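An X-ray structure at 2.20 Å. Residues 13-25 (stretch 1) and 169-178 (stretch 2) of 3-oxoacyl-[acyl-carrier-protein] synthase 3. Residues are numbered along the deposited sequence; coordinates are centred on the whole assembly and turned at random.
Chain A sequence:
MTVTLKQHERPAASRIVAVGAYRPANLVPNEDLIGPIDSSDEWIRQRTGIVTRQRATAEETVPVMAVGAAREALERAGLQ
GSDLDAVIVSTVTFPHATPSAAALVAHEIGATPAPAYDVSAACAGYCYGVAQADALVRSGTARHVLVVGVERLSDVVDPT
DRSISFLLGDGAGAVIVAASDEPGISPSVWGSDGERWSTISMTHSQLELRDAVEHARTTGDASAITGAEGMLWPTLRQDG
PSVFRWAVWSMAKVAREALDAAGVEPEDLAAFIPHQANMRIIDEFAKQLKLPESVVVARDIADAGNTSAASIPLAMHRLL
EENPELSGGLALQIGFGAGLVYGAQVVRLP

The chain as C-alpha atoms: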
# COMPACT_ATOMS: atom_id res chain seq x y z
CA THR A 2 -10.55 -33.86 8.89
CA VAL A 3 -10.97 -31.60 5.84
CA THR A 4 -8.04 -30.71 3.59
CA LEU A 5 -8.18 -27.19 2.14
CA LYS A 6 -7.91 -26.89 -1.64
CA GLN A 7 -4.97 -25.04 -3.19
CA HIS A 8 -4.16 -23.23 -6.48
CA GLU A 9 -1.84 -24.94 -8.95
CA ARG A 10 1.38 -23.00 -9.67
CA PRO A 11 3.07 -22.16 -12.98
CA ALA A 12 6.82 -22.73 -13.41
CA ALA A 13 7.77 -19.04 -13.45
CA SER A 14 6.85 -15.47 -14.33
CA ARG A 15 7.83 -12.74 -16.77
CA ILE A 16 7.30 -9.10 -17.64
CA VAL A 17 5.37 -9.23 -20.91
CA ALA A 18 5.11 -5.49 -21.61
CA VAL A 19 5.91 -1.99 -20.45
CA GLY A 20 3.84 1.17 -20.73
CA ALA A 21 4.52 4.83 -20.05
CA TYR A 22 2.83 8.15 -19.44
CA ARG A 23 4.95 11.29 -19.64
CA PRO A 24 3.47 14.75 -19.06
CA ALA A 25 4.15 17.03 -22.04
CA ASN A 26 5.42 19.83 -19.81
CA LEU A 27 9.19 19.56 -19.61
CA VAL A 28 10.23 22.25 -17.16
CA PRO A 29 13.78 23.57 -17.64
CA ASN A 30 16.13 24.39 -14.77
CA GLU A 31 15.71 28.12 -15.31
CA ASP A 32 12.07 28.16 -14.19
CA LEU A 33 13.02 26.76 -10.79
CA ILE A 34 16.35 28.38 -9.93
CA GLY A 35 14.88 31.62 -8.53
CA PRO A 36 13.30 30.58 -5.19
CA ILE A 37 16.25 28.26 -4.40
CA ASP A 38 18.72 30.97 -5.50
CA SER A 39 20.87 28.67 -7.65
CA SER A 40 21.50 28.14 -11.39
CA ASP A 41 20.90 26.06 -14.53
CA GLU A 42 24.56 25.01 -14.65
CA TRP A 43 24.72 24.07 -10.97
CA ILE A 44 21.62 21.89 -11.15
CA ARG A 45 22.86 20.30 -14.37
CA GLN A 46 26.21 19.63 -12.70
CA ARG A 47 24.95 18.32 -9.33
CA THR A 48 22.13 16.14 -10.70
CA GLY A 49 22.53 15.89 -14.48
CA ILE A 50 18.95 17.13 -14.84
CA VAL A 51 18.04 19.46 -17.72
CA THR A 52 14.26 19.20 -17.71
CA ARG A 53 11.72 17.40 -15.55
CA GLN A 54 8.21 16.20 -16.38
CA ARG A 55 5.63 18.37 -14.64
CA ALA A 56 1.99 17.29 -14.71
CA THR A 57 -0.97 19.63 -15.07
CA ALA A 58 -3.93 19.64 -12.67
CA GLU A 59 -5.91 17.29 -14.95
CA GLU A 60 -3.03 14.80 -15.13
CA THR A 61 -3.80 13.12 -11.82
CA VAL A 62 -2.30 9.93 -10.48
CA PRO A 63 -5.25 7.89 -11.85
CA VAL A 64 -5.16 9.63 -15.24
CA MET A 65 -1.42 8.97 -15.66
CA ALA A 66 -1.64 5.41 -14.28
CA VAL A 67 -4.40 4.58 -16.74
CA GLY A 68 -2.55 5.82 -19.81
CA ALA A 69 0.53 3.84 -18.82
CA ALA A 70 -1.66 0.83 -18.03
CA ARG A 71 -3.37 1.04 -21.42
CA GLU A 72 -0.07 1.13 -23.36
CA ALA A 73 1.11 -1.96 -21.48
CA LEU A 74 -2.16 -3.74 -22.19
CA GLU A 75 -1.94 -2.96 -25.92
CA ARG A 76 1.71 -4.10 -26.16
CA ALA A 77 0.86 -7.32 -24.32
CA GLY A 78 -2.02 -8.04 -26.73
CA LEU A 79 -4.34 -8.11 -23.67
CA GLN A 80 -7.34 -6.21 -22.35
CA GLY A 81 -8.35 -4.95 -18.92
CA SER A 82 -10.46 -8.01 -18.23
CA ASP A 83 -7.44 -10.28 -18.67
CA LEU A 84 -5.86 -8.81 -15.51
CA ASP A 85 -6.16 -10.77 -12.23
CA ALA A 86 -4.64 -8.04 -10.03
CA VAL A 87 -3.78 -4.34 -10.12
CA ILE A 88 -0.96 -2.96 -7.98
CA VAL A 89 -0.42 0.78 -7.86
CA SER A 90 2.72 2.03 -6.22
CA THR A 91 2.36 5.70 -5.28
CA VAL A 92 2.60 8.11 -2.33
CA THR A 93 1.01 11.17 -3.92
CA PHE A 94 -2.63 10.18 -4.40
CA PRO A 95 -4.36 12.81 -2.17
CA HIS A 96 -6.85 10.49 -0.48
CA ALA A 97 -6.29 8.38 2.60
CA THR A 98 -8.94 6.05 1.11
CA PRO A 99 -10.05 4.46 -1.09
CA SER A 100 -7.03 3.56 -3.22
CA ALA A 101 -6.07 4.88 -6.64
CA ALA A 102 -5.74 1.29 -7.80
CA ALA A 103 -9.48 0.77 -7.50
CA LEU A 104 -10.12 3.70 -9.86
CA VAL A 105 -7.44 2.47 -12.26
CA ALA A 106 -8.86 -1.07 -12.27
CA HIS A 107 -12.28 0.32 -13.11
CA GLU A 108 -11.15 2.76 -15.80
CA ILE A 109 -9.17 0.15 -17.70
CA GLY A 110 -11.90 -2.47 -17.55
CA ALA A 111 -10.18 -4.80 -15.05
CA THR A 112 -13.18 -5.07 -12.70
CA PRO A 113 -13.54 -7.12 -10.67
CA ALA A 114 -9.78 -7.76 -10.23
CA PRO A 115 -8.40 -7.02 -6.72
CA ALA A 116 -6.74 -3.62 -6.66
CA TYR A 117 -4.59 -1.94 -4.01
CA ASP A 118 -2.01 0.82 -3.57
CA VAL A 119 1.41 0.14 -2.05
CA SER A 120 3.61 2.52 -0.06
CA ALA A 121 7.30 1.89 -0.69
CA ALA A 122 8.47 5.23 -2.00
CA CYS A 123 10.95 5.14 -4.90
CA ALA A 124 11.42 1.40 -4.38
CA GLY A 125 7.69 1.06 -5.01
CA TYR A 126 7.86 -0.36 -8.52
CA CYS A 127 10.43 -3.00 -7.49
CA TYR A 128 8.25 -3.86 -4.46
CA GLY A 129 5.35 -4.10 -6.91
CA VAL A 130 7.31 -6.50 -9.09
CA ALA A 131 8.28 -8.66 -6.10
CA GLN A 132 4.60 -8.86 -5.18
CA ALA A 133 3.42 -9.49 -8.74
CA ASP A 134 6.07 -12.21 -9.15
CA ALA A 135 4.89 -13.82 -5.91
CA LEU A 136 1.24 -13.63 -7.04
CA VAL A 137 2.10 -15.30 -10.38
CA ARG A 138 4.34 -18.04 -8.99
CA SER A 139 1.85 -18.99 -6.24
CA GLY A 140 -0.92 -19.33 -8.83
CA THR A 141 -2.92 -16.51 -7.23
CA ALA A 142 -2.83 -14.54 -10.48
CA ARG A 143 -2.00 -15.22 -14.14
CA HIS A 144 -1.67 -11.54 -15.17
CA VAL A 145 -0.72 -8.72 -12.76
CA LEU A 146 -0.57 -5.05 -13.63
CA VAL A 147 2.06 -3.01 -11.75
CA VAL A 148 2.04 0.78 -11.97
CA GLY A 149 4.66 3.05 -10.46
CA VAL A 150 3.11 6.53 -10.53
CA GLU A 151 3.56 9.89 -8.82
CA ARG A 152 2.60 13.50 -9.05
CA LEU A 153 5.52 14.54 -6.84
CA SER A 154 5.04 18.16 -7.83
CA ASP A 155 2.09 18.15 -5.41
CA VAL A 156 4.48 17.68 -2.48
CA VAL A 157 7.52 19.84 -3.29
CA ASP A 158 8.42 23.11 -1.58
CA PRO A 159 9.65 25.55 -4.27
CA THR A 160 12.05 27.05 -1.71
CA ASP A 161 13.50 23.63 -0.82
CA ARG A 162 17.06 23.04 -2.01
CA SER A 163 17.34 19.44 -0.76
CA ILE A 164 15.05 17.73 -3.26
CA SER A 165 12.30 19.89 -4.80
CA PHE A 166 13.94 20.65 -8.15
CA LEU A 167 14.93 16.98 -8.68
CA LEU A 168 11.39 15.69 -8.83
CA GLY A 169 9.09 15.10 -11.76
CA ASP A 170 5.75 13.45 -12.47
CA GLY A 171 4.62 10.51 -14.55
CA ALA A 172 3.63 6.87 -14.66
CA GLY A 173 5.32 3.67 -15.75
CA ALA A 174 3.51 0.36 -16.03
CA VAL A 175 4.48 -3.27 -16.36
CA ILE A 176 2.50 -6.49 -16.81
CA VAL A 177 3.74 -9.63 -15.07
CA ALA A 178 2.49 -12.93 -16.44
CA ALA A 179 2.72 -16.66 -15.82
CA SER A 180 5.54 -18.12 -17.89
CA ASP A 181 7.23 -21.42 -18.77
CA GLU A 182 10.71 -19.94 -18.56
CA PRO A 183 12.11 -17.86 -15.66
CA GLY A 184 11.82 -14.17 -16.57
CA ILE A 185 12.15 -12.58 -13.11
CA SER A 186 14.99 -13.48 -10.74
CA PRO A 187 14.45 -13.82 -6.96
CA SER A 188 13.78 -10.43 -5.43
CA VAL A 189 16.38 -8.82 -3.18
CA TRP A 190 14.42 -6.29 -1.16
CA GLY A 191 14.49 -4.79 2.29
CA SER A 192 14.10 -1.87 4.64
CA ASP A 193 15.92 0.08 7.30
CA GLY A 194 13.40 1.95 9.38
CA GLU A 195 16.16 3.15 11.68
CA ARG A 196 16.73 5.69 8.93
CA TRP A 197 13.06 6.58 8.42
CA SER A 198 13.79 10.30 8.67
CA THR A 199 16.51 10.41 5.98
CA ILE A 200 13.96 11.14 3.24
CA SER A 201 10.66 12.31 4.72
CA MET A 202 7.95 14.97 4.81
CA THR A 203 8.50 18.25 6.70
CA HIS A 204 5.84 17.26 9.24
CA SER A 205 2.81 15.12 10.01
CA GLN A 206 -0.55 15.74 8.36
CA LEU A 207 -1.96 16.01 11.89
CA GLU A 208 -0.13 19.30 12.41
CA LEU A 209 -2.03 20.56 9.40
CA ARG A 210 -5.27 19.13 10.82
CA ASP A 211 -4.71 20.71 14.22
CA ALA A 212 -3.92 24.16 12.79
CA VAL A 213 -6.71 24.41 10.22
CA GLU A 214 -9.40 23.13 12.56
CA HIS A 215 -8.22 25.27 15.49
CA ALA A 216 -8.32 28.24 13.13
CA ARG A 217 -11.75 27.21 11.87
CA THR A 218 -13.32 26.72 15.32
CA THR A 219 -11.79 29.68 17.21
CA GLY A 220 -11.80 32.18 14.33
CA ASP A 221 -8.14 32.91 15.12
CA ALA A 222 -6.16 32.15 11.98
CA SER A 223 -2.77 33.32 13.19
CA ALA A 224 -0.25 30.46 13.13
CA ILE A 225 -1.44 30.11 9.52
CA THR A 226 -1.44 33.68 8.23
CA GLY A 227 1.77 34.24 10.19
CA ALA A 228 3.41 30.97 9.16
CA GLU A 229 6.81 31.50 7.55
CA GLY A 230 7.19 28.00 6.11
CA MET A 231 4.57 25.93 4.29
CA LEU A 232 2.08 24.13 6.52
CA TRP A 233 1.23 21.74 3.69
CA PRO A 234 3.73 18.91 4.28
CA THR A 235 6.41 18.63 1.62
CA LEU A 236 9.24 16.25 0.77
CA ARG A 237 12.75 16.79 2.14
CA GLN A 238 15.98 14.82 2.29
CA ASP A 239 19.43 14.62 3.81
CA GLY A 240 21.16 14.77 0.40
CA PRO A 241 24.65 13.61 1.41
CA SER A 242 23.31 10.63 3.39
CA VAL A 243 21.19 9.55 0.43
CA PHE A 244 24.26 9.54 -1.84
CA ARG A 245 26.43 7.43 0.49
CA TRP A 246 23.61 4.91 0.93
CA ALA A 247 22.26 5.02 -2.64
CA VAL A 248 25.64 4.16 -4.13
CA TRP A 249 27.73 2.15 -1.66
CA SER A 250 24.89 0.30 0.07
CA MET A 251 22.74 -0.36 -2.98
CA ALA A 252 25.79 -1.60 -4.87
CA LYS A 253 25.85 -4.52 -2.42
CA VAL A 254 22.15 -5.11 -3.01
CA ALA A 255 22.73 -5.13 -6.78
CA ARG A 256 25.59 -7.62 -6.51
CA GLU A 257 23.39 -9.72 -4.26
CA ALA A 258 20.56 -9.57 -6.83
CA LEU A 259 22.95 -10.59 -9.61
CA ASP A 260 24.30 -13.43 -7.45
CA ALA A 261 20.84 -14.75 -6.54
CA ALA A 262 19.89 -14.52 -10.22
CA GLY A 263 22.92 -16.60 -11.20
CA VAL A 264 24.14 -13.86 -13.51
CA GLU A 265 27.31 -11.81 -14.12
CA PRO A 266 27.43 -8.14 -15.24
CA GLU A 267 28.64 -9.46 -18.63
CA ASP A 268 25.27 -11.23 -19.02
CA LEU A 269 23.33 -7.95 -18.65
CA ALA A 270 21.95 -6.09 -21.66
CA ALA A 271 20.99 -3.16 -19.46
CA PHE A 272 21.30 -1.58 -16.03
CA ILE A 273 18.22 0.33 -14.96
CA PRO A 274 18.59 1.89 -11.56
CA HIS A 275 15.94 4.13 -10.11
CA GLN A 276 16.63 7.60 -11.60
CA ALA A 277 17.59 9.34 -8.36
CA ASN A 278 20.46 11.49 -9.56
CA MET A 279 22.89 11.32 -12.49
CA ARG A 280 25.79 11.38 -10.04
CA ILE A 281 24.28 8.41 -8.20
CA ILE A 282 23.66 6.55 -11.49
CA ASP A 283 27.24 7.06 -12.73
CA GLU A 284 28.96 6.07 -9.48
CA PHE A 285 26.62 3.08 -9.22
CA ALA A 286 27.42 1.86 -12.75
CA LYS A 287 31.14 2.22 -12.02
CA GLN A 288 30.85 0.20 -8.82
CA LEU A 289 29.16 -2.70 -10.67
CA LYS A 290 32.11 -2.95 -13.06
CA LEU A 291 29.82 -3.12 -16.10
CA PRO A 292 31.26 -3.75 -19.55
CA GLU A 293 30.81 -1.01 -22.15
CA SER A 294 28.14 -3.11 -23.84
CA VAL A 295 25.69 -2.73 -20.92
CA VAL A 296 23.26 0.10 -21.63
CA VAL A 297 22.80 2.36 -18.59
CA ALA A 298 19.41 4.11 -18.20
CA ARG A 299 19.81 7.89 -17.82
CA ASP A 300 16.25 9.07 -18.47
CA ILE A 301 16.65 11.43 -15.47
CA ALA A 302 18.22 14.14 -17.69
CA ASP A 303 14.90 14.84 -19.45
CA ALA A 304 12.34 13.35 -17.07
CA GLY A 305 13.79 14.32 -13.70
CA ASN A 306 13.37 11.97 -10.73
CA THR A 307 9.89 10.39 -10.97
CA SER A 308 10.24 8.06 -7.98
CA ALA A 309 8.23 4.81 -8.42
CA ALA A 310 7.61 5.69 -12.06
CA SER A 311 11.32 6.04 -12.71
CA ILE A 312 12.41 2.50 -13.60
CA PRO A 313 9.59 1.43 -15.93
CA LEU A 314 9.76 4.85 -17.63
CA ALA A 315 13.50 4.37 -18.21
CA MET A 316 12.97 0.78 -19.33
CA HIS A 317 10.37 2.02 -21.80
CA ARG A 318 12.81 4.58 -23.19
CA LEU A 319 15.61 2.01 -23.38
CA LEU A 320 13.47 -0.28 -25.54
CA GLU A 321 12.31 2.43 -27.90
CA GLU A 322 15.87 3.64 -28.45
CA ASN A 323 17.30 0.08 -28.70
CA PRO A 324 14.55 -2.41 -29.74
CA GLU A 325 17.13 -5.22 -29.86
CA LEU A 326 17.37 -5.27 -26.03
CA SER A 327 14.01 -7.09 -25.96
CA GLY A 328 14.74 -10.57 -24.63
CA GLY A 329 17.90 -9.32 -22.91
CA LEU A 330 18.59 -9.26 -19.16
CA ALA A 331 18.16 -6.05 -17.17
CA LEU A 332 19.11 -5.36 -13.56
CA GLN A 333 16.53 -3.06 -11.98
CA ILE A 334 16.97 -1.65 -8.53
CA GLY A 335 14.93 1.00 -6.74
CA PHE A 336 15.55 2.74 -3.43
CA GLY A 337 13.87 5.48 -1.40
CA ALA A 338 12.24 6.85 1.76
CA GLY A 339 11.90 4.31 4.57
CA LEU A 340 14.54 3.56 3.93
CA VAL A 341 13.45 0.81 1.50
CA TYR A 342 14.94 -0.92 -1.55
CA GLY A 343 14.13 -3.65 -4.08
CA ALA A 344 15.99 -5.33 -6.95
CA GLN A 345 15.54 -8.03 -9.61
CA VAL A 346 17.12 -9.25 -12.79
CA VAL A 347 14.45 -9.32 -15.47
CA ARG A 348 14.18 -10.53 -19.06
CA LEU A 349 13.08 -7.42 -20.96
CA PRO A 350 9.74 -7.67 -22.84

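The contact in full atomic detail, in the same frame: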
# COMPACT_ATOMS: atom_id res chain seq x y z
N ALA A 13 7.07 -20.31 -13.63
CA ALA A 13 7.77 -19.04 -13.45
C ALA A 13 6.94 -17.86 -13.92
O ALA A 13 5.75 -17.99 -14.20
CB ALA A 13 9.12 -19.08 -14.19
N SER A 14 7.57 -16.70 -14.00
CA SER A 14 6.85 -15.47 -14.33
C SER A 14 7.68 -14.64 -15.29
O SER A 14 8.86 -14.93 -15.50
CB SER A 14 6.65 -14.66 -13.06
OG SER A 14 7.92 -14.37 -12.49
N ARG A 15 7.09 -13.58 -15.83
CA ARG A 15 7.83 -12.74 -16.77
C ARG A 15 7.10 -11.44 -17.05
O ARG A 15 5.87 -11.40 -17.02
CB ARG A 15 8.12 -13.52 -18.07
CG ARG A 15 7.64 -12.91 -19.37
CD ARG A 15 8.08 -13.77 -20.57
NE ARG A 15 7.65 -13.22 -21.86
CZ ARG A 15 6.64 -13.69 -22.59
NH1 ARG A 15 5.95 -14.75 -22.17
NH2 ARG A 15 6.32 -13.12 -23.75
N ILE A 16 7.87 -10.39 -17.27
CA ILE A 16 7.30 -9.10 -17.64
C ILE A 16 7.00 -9.16 -19.13
O ILE A 16 7.92 -9.34 -19.93
CB ILE A 16 8.30 -7.95 -17.34
CG1 ILE A 16 8.51 -7.81 -15.83
CG2 ILE A 16 7.82 -6.63 -17.97
CD1 ILE A 16 9.60 -6.83 -15.41
N VAL A 17 5.73 -9.05 -19.50
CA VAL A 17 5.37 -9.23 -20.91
C VAL A 17 5.14 -7.92 -21.66
O VAL A 17 4.85 -7.95 -22.86
CB VAL A 17 4.16 -10.16 -21.09
CG1 VAL A 17 4.51 -11.54 -20.59
CG2 VAL A 17 2.93 -9.61 -20.35
N ALA A 18 5.27 -6.79 -20.96
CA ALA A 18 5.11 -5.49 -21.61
C ALA A 18 5.41 -4.36 -20.67
O ALA A 18 5.37 -4.53 -19.44
CB ALA A 18 3.71 -5.35 -22.17
N VAL A 19 5.71 -3.20 -21.24
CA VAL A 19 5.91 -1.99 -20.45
C VAL A 19 5.19 -0.81 -21.10
O VAL A 19 5.13 -0.69 -22.33
CB VAL A 19 7.41 -1.68 -20.23
CG1 VAL A 19 8.16 -1.61 -21.55
CG2 VAL A 19 7.58 -0.40 -19.41
N GLY A 20 4.61 0.04 -20.26
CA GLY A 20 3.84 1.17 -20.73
C GLY A 20 4.28 2.42 -19.98
O GLY A 20 4.87 2.33 -18.91
N ALA A 21 4.01 3.58 -20.56
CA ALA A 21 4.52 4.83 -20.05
C ALA A 21 3.51 5.96 -20.21
O ALA A 21 2.75 6.01 -21.18
CB ALA A 21 5.83 5.20 -20.79
N TYR A 22 3.50 6.87 -19.25
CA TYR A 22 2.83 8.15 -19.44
C TYR A 22 3.79 9.24 -18.99
O TYR A 22 4.28 9.23 -17.85
CB TYR A 22 1.51 8.22 -18.65
CG TYR A 22 0.72 9.48 -18.94
CD1 TYR A 22 1.05 10.71 -18.35
CD2 TYR A 22 -0.35 9.46 -19.82
CE1 TYR A 22 0.33 11.87 -18.64
CE2 TYR A 22 -1.07 10.60 -20.11
CZ TYR A 22 -0.73 11.80 -19.52
OH TYR A 22 -1.47 12.92 -19.82
N ARG A 23 4.06 10.18 -19.89
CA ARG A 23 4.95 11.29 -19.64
C ARG A 23 4.21 12.58 -19.91
O ARG A 23 3.81 12.84 -21.04
CB ARG A 23 6.16 11.23 -20.58
CG ARG A 23 7.11 10.08 -20.30
CD ARG A 23 8.33 10.20 -21.19
NE ARG A 23 9.12 8.97 -21.18
CZ ARG A 23 10.12 8.74 -20.33
NH1 ARG A 23 10.44 9.66 -19.41
NH2 ARG A 23 10.81 7.60 -20.40
N PRO A 24 4.04 13.41 -18.87
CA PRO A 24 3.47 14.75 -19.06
C PRO A 24 4.23 15.52 -20.14
O PRO A 24 5.45 15.38 -20.22
CB PRO A 24 3.66 15.40 -17.69
CG PRO A 24 3.59 14.23 -16.73
CD PRO A 24 4.30 13.11 -17.45
N ALA A 25 3.53 16.30 -20.94
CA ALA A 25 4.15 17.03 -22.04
C ALA A 25 4.95 18.24 -21.57
O ALA A 25 5.78 18.78 -22.31
CB ALA A 25 3.10 17.47 -23.07
N GLY A 169 10.01 14.97 -10.64
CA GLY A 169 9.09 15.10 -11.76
C GLY A 169 7.93 14.14 -11.59
O GLY A 169 7.89 13.34 -10.64
N ASP A 170 6.99 14.20 -12.54
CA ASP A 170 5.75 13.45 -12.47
C ASP A 170 5.65 12.50 -13.64
O ASP A 170 6.20 12.78 -14.72
CB ASP A 170 4.56 14.41 -12.51
CG ASP A 170 4.67 15.56 -11.50
OD1 ASP A 170 5.22 15.35 -10.40
OD2 ASP A 170 4.18 16.66 -11.81
N GLY A 171 4.93 11.40 -13.45
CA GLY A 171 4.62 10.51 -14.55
C GLY A 171 4.23 9.15 -14.06
O GLY A 171 4.11 8.92 -12.85
N ALA A 172 4.04 8.22 -15.00
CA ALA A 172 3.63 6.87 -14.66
C ALA A 172 4.36 5.87 -15.55
O ALA A 172 4.59 6.13 -16.72
CB ALA A 172 2.14 6.71 -14.82
N GLY A 173 4.69 4.72 -14.99
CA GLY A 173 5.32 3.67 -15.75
C GLY A 173 4.65 2.37 -15.36
O GLY A 173 4.45 2.11 -14.17
N ALA A 174 4.29 1.55 -16.34
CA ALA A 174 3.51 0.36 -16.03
C ALA A 174 4.10 -0.91 -16.62
O ALA A 174 4.65 -0.90 -17.71
CB ALA A 174 2.06 0.52 -16.48
N VAL A 175 3.95 -2.00 -15.91
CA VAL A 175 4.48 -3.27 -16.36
C VAL A 175 3.40 -4.35 -16.15
O VAL A 175 2.57 -4.25 -15.24
CB VAL A 175 5.77 -3.54 -15.58
CG1 VAL A 175 5.75 -4.87 -14.86
CG2 VAL A 175 7.01 -3.32 -16.48
N ILE A 176 3.38 -5.35 -17.02
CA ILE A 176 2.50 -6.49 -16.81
C ILE A 176 3.28 -7.79 -16.56
O ILE A 176 4.09 -8.21 -17.38
CB ILE A 176 1.48 -6.69 -17.96
CG1 ILE A 176 0.58 -5.46 -18.09
CG2 ILE A 176 0.63 -7.94 -17.68
CD1 ILE A 176 -0.33 -5.51 -19.30
N VAL A 177 3.03 -8.41 -15.42
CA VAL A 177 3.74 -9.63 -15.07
C VAL A 177 2.83 -10.82 -15.32
O VAL A 177 1.69 -10.86 -14.83
CB VAL A 177 4.16 -9.61 -13.61
CG1 VAL A 177 4.90 -10.91 -13.25
CG2 VAL A 177 5.02 -8.38 -13.33
N ALA A 178 3.32 -11.79 -16.08
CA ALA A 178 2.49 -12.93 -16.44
C ALA A 178 3.12 -14.29 -16.11
O ALA A 178 4.36 -14.44 -16.07
CB ALA A 178 2.14 -12.87 -17.93

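How do two stretches so far apart in sequence come to lie side by side? They are neighbouring strands of one sheet, 13-22 running antiparallel to the strand of the second stretch, with 166° between their directions. Main-chain amides and carbonyls do most of the bonding. Toward one end, Tyr22 and Ala172 exchange two hydrogen bonds, Tyr22 N to Ala172 O at 2.9 Å and Ala172 N to Tyr22 O at 3.0 Å. The next such pair is tighter: Gly20 N to Ala174 O and Ala174 N to Gly20 O are both 2.7 Å. Between these pairs, where Ala21 faces Gly173, the alpha carbons come closer and lend CA-H...O contacts, such as Gly173 CA to Gly20 O at 3.5 Å.

What holds Ala178, the residue with the most surface covered by the other stretch? Its backbone pairs with Arg15. Ala178 N gives a short, nearly straight hydrogen bond to Arg15 O, 2.7 Å long, while the return bond from Arg15 N to Ala178 O, at 2.9 Å, is bent to 128° and weak. The same Ala178 O also lies 3.2 Å from Ser14 CA, a further CA-H...O contact. The small methyl group packs against a side chain two residues along from its cross-strand partner: Ala178 CB is 3.8 Å from Val17 CG1. An apolar contact of this kind needs no polar partner, and it covers the methyl with the branched valine.

Why does Ile176 make its two backbone hydrogen bonds to different residues? Ile176 O accepts from Val17 N at 2.8 Å, whereas Ile176 N donates to Ala18 O at 3.2 Å. The regular alternation is interrupted here: Ile16 faces Val177, but Val19 faces Val175, so two residues of the first strand, Val17 and Ala18, stand opposite the single Ile176. Val17, with phi/psi of -101/-1, departs from extended geometry, and the extra residue is accommodated as a bulge. Its side chain, whose CA-to-CB bond points sideways, still meets the isoleucine, with Val17 CG2 3.9 Å from Ile176 CG2. Val17 thus touches both Ile176 and Ala178.

What does Val175 meet on the other face of the sheet? It shares that face with Ile16, Val19 and Val177, and its CG2 methyl reaches two of them: Val175 CG2 is 3.7 Å from Ile16 CG2 and 4.1 Å from Val19 CB. Ile16 extends the apolar patch to Val177, with Ile16 CG1 4.3 Å from Val177 CG2. Branched side chains suit such a surface, since they fill space beside the extended backbone.

How does the contact finish beyond Tyr22? Pro24, which has no amide hydrogen to donate, packs its ring against the other backbone, with Pro24 CD 3.3 Å from Asp170 O. Gly171 lies close by at phi/psi 161/-174, where a beta carbon would be jammed against the preceding carbonyl oxygen and would also crowd Tyr22 O.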